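Side-chain contacts in 3'-5'-exonuclease (Saccharomyces cerevisiae, PDB 3E2V), which probably cuts double-stranded DNA as a magnesium-dependent TatD-type nuclease, with both endonuclease and 3'-to-5' exonuclease activity: residues G28-G32 against K33-P37; E64-S67 against A68-V72. All coordinates share one frame; numbering follows the deposited sequence.

Contact 1, residues 28-37, precedes contact 2, residues 64-72, along the chain, and both belong to the same TatD-type hydrolase fold of the TIM-barrel clan. Their centres lie about 20 Å apart and their nearest atoms about 11 Å apart, so they do not touch. Contact 1 is a small hairpin of strands 29-30 and 33-34, away from the metal site, in the excursion between strands 14-16 and 52-57 of the eight-stranded parallel sheet. Contact 2 is part of helix 62-75, which connects strand 52-57 to strand 82-87 and brings Glu64 to about 11 Å (side chain to ion) from the bound magnesium; the helix thus lies near the metal site, the hairpin on the periphery.

Contact 1 of 2, residues G28-G32 against K33-P37; sequences GIYNG and KQYHP
A beta hairpin with a two-residue turn at Asn31 and Gly32 is closed by Tyr30 and Lys33, an antiparallel hydrogen-bonded pair at the ends of a type I' turn. Tyr30 N donates to Lys33 O at 2.8 Å, and Lys33 N returns to Tyr30 O. Ile29 and Gln34 follow as the non-hydrogen-bonded pair, Ile29 CG1 lying 4.2 Å from Gln34 CA. Further from the turn, Tyr35 N donates to Gly28 O.

Tyr30, on the face away from Ile29 and Gln34, forms an aromatic cluster with Tyr35 and His36. Tyr30 presents its hydroxyl to the edge of the imidazole, where OH and His36 NE2 share a hydrogen bond of 2.8 Å, the ring planes 54° apart. His36 ND1 is held in turn by Pro37 O, so both ring nitrogens are engaged and the imidazole's rotation is fixed. With CG set between backbone N and carbonyl carbon (chi1 62°), the His36 ring lies with one face against Gly28, whose CA makes a CH-pi contact 3.7 Å from the ring centroid. Tyr35 meets Tyr30 obliquely, CD2 to CD2 at 3.8 Å, with the planes at 80°. Val353 of strand 351-353 packs against both Tyr30 and His36, while Lys338 makes a cation-pi contact with Tyr35. A water bridges the turn to Tyr35: it donates to Asn31 OD1 and is hydrogen-bonded to Tyr35 OH at 2.7 Å.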
loop_
_atom_site.group_PDB
_atom_site.type_symbol
_atom_site.label_atom_id
_atom_site.label_comp_id
_atom_site.label_asym_id
_atom_site.label_seq_id
_atom_site.Cartn_x
_atom_site.Cartn_y
_atom_site.Cartn_z
ATOM N N GLY A 28 -4.595 8.903 -17.767
ATOM C CA GLY A 28 -4.576 10.145 -18.525
ATOM C C GLY A 28 -5.506 11.226 -18.002
ATOM O O GLY A 28 -5.686 12.257 -18.668
ATOM N N ILE A 29 -6.049 11.032 -16.809
ATOM C CA ILE A 29 -7.037 11.931 -16.227
ATOM C C ILE A 29 -6.443 12.715 -15.050
ATOM O O ILE A 29 -5.859 12.129 -14.134
ATOM C CB ILE A 29 -8.276 11.128 -15.810
ATOM C CG1 ILE A 29 -8.950 10.520 -17.042
ATOM C CG2 ILE A 29 -9.268 12.016 -15.054
ATOM C CD1 ILE A 29 -9.922 9.417 -16.695
ATOM N N TYR A 30 -6.572 14.039 -15.108
ATOM C CA TYR A 30 -6.004 14.961 -14.121
ATOM C C TYR A 30 -7.059 16.012 -13.769
ATOM O O TYR A 30 -7.632 16.634 -14.657
ATOM C CB TYR A 30 -4.762 15.657 -14.683
ATOM C CG TYR A 30 -3.675 14.729 -15.172
ATOM C CD1 TYR A 30 -2.551 14.472 -14.389
ATOM C CD2 TYR A 30 -3.760 14.115 -16.425
ATOM C CE1 TYR A 30 -1.545 13.618 -14.841
ATOM C CE2 TYR A 30 -2.761 13.241 -16.875
ATOM C CZ TYR A 30 -1.650 13.008 -16.081
ATOM O OH TYR A 30 -0.670 12.166 -16.552
ATOM N N ASN A 31 -7.331 16.198 -12.478
ATOM C CA ASN A 31 -8.397 17.125 -12.061
ATOM C C ASN A 31 -9.722 16.830 -12.808
ATOM O O ASN A 31 -10.458 17.749 -13.162
ATOM C CB ASN A 31 -7.994 18.598 -12.312
ATOM C CG ASN A 31 -6.529 18.902 -11.972
ATOM O OD1 ASN A 31 -5.796 19.456 -12.797
ATOM N ND2 ASN A 31 -6.105 18.555 -10.758
ATOM N N GLY A 32 -9.993 15.559 -13.100
ATOM C CA GLY A 32 -11.267 15.149 -13.701
ATOM C C GLY A 32 -11.375 15.321 -15.206
ATOM O O GLY A 32 -12.445 15.109 -15.779
ATOM N N LYS A 33 -10.253 15.684 -15.821
ATOM C CA LYS A 33 -10.162 15.994 -17.233
ATOM C C LYS A 33 -9.156 15.058 -17.893
ATOM O O LYS A 33 -8.056 14.859 -17.373
ATOM C CB LYS A 33 -9.720 17.455 -17.379
ATOM C CG LYS A 33 -9.261 17.893 -18.745
ATOM C CD LYS A 33 -9.124 19.418 -18.803
ATOM C CE LYS A 33 -8.584 19.887 -20.140
ATOM N NZ LYS A 33 -8.109 21.301 -20.048
ATOM N N GLN A 34 -9.535 14.483 -19.029
ATOM C CA GLN A 34 -8.599 13.666 -19.798
ATOM C C GLN A 34 -7.678 14.531 -20.648
ATOM O O GLN A 34 -8.130 15.338 -21.458
ATOM C CB GLN A 34 -9.294 12.637 -20.699
ATOM C CG GLN A 34 -8.256 11.814 -21.474
ATOM C CD GLN A 34 -8.839 10.800 -22.416
ATOM O OE1 GLN A 34 -10.016 10.853 -22.746
ATOM N NE2 GLN A 34 -8.003 9.872 -22.881
ATOM N N TYR A 35 -6.376 14.330 -20.467
ATOM C CA TYR A 35 -5.345 15.024 -21.236
ATOM C C TYR A 35 -4.619 14.166 -22.265
ATOM O O TYR A 35 -4.097 14.685 -23.247
ATOM C CB TYR A 35 -4.295 15.618 -20.289
ATOM C CG TYR A 35 -4.720 16.893 -19.615
ATOM C CD1 TYR A 35 -4.373 18.129 -20.163
ATOM C CD2 TYR A 35 -5.476 16.873 -18.441
ATOM C CE1 TYR A 35 -4.756 19.314 -19.555
ATOM C CE2 TYR A 35 -5.880 18.065 -17.821
ATOM C CZ TYR A 35 -5.504 19.276 -18.390
ATOM O OH TYR A 35 -5.878 20.463 -17.798
ATOM N N HIS A 36 -4.522 12.863 -22.007
ATOM C CA HIS A 36 -3.804 11.964 -22.893
ATOM C C HIS A 36 -4.371 10.550 -22.766
ATOM O O HIS A 36 -5.050 10.243 -21.780
ATOM C CB HIS A 36 -2.275 12.003 -22.634
ATOM C CG HIS A 36 -1.846 11.576 -21.253
ATOM N ND1 HIS A 36 -1.717 10.253 -20.890
ATOM C CD2 HIS A 36 -1.491 12.302 -20.164
ATOM C CE1 HIS A 36 -1.284 10.181 -19.637
ATOM N NE2 HIS A 36 -1.147 11.411 -19.171
ATOM N N PRO A 37 -4.160 9.703 -23.782
ATOM C CA PRO A 37 -4.566 8.310 -23.620
ATOM C C PRO A 37 -3.822 7.649 -22.469
ATOM O O PRO A 37 -2.662 7.983 -22.221
ATOM C CB PRO A 37 -4.162 7.664 -24.955
ATOM C CG PRO A 37 -4.203 8.830 -25.929
ATOM C CD PRO A 37 -3.628 9.964 -25.130
HETATM O O HOH W 1 -6.708 20.618 -15.262
#

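Contact 2 of 2, residues E64-S67 against A68-V72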
loop_
_atom_site.group_PDB
_atom_site.type_symbol
_atom_site.label_atom_id
_atom_site.label_comp_id
_atom_site.label_asym_id
_atom_site.label_seq_id
_atom_site.Cartn_x
_atom_site.Cartn_y
_atom_site.Cartn_z
ATOM N N GLU A 64 -12.764 -0.490 -5.862
ATOM C CA GLU A 64 -11.391 -0.276 -6.290
ATOM C C GLU A 64 -10.588 -1.567 -6.317
ATOM O O GLU A 64 -9.710 -1.741 -7.162
ATOM C CB GLU A 64 -10.697 0.762 -5.401
ATOM C CG GLU A 64 -10.952 2.183 -5.848
ATOM C CD GLU A 64 -10.150 2.544 -7.090
ATOM O OE1 GLU A 64 -8.900 2.553 -7.020
ATOM O OE2 GLU A 64 -10.771 2.813 -8.142
ATOM N N SER A 65 -10.896 -2.479 -5.395
ATOM C CA SER A 65 -10.240 -3.777 -5.394
ATOM C C SER A 65 -10.636 -4.541 -6.647
ATOM O O SER A 65 -9.796 -5.186 -7.276
ATOM C CB SER A 65 -10.594 -4.576 -4.140
ATOM O OG SER A 65 -10.055 -3.956 -2.984
ATOM N N GLN A 66 -11.917 -4.450 -7.009
ATOM C CA GLN A 66 -12.385 -5.054 -8.251
ATOM C C GLN A 66 -11.711 -4.432 -9.480
ATOM O O GLN A 66 -11.292 -5.159 -10.389
ATOM C CB GLN A 66 -13.906 -4.945 -8.350
ATOM C CG GLN A 66 -14.506 -5.716 -9.517
ATOM C CD GLN A 66 -14.312 -7.217 -9.402
ATOM O OE1 GLN A 66 -14.471 -7.799 -8.316
ATOM N NE2 GLN A 66 -13.960 -7.863 -10.523
ATOM N N SER A 67 -11.578 -3.104 -9.497
ATOM C CA SER A 67 -10.810 -2.432 -10.557
ATOM C C SER A 67 -9.368 -2.938 -10.643
ATOM O O SER A 67 -8.840 -3.140 -11.742
ATOM C CB SER A 67 -10.823 -0.914 -10.374
ATOM O OG SER A 67 -12.139 -0.427 -10.556
ATOM N N ALA A 68 -8.725 -3.138 -9.486
ATOM C CA ALA A 68 -7.347 -3.648 -9.468
ATOM C C ALA A 68 -7.263 -5.077 -10.005
ATOM O O ALA A 68 -6.375 -5.394 -10.811
ATOM C CB ALA A 68 -6.761 -3.575 -8.052
ATOM N N ILE A 69 -8.190 -5.940 -9.579
ATOM C CA ILE A 69 -8.291 -7.293 -10.132
ATOM C C ILE A 69 -8.344 -7.261 -11.653
ATOM O O ILE A 69 -7.609 -7.985 -12.308
ATOM C CB ILE A 69 -9.539 -8.024 -9.582
ATOM C CG1 ILE A 69 -9.358 -8.354 -8.094
ATOM C CG2 ILE A 69 -9.808 -9.320 -10.352
ATOM C CD1 ILE A 69 -10.681 -8.590 -7.378
ATOM N N GLU A 70 -9.211 -6.413 -12.181
ATOM C CA GLU A 70 -9.459 -6.381 -13.620
ATOM C C GLU A 70 -8.303 -5.758 -14.364
ATOM O O GLU A 70 -7.964 -6.202 -15.461
ATOM C CB GLU A 70 -10.737 -5.618 -13.901
ATOM C CG GLU A 70 -11.960 -6.370 -13.419
ATOM C CD GLU A 70 -13.180 -5.483 -13.307
ATOM O OE1 GLU A 70 -13.169 -4.347 -13.837
ATOM O OE2 GLU A 70 -14.163 -5.931 -12.670
ATOM N N LEU A 71 -7.697 -4.724 -13.784
ATOM C CA LEU A 71 -6.570 -4.074 -14.435
ATOM C C LEU A 71 -5.372 -5.020 -14.528
ATOM O O LEU A 71 -4.723 -5.120 -15.581
ATOM C CB LEU A 71 -6.201 -2.768 -13.712
ATOM C CG LEU A 71 -5.032 -1.962 -14.285
ATOM C CD1 LEU A 71 -5.286 -1.582 -15.752
ATOM C CD2 LEU A 71 -4.810 -0.705 -13.440
ATOM N N VAL A 72 -5.077 -5.698 -13.423
ATOM C CA VAL A 72 -3.981 -6.647 -13.391
ATOM C C VAL A 72 -4.226 -7.767 -14.404
ATOM O O VAL A 72 -3.327 -8.091 -15.180
ATOM C CB VAL A 72 -3.768 -7.188 -11.955
ATOM C CG1 VAL A 72 -2.837 -8.409 -11.947
ATOM C CG2 VAL A 72 -3.189 -6.094 -11.091
#
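Glu64 opens a run of i to i+4 contacts with Ala68 inside helix 62-75, the helix of a beta-alpha-beta crossover between strands 52-57 and 82-87 in the TIM-barrel-like fold. Its carbonyl O accepts Ala68 N at 2.9 Å, while its carboxylate OE1 is hydrogen-bonded to Thr22 OG1. One residue on, Ser65 O takes the amide of Ile69 and also lies against that side chain, Ile69 CG1 approaching it to 3.3 Å. The Ser65 hydroxyl is buried and uses Ser61 O and Gly88 N; its side chain lies about 8 Å from that of Glu161, a magnesium-binding residue of this protein that holds no ion in this model.

Gln66 carries the one side-chain hydrogen bond of this contact. Its CG is anti to the backbone N (chi1 -172°) and the chain then bends at chi2 (64°), which folds the amide along the helix toward Glu70. NE2 donates to Glu70 OE2 at 2.9 Å, with the acceptor nearly in the amide plane and the donor on the anti side of the carboxylate; the two flat groups are turned 54° apart. Glu70 reaches back with its chain extended beyond CG, and that CG rests 3.3 Å from Gln66 O. A leucine in place of Gln66 has no amide to offer Glu70 OE2, and the Glu70 carboxylate would probably be freer to turn. On the other branch of the amide, Gln66 OE1 lies 4.0 Å from Ile69 CD1; both side chains also touch Leu144 of helix 132-149. Ser67 completes the run: its carbonyl O accepts Leu71 N at 2.8 Å and has Leu71 CB 3.3 Å away.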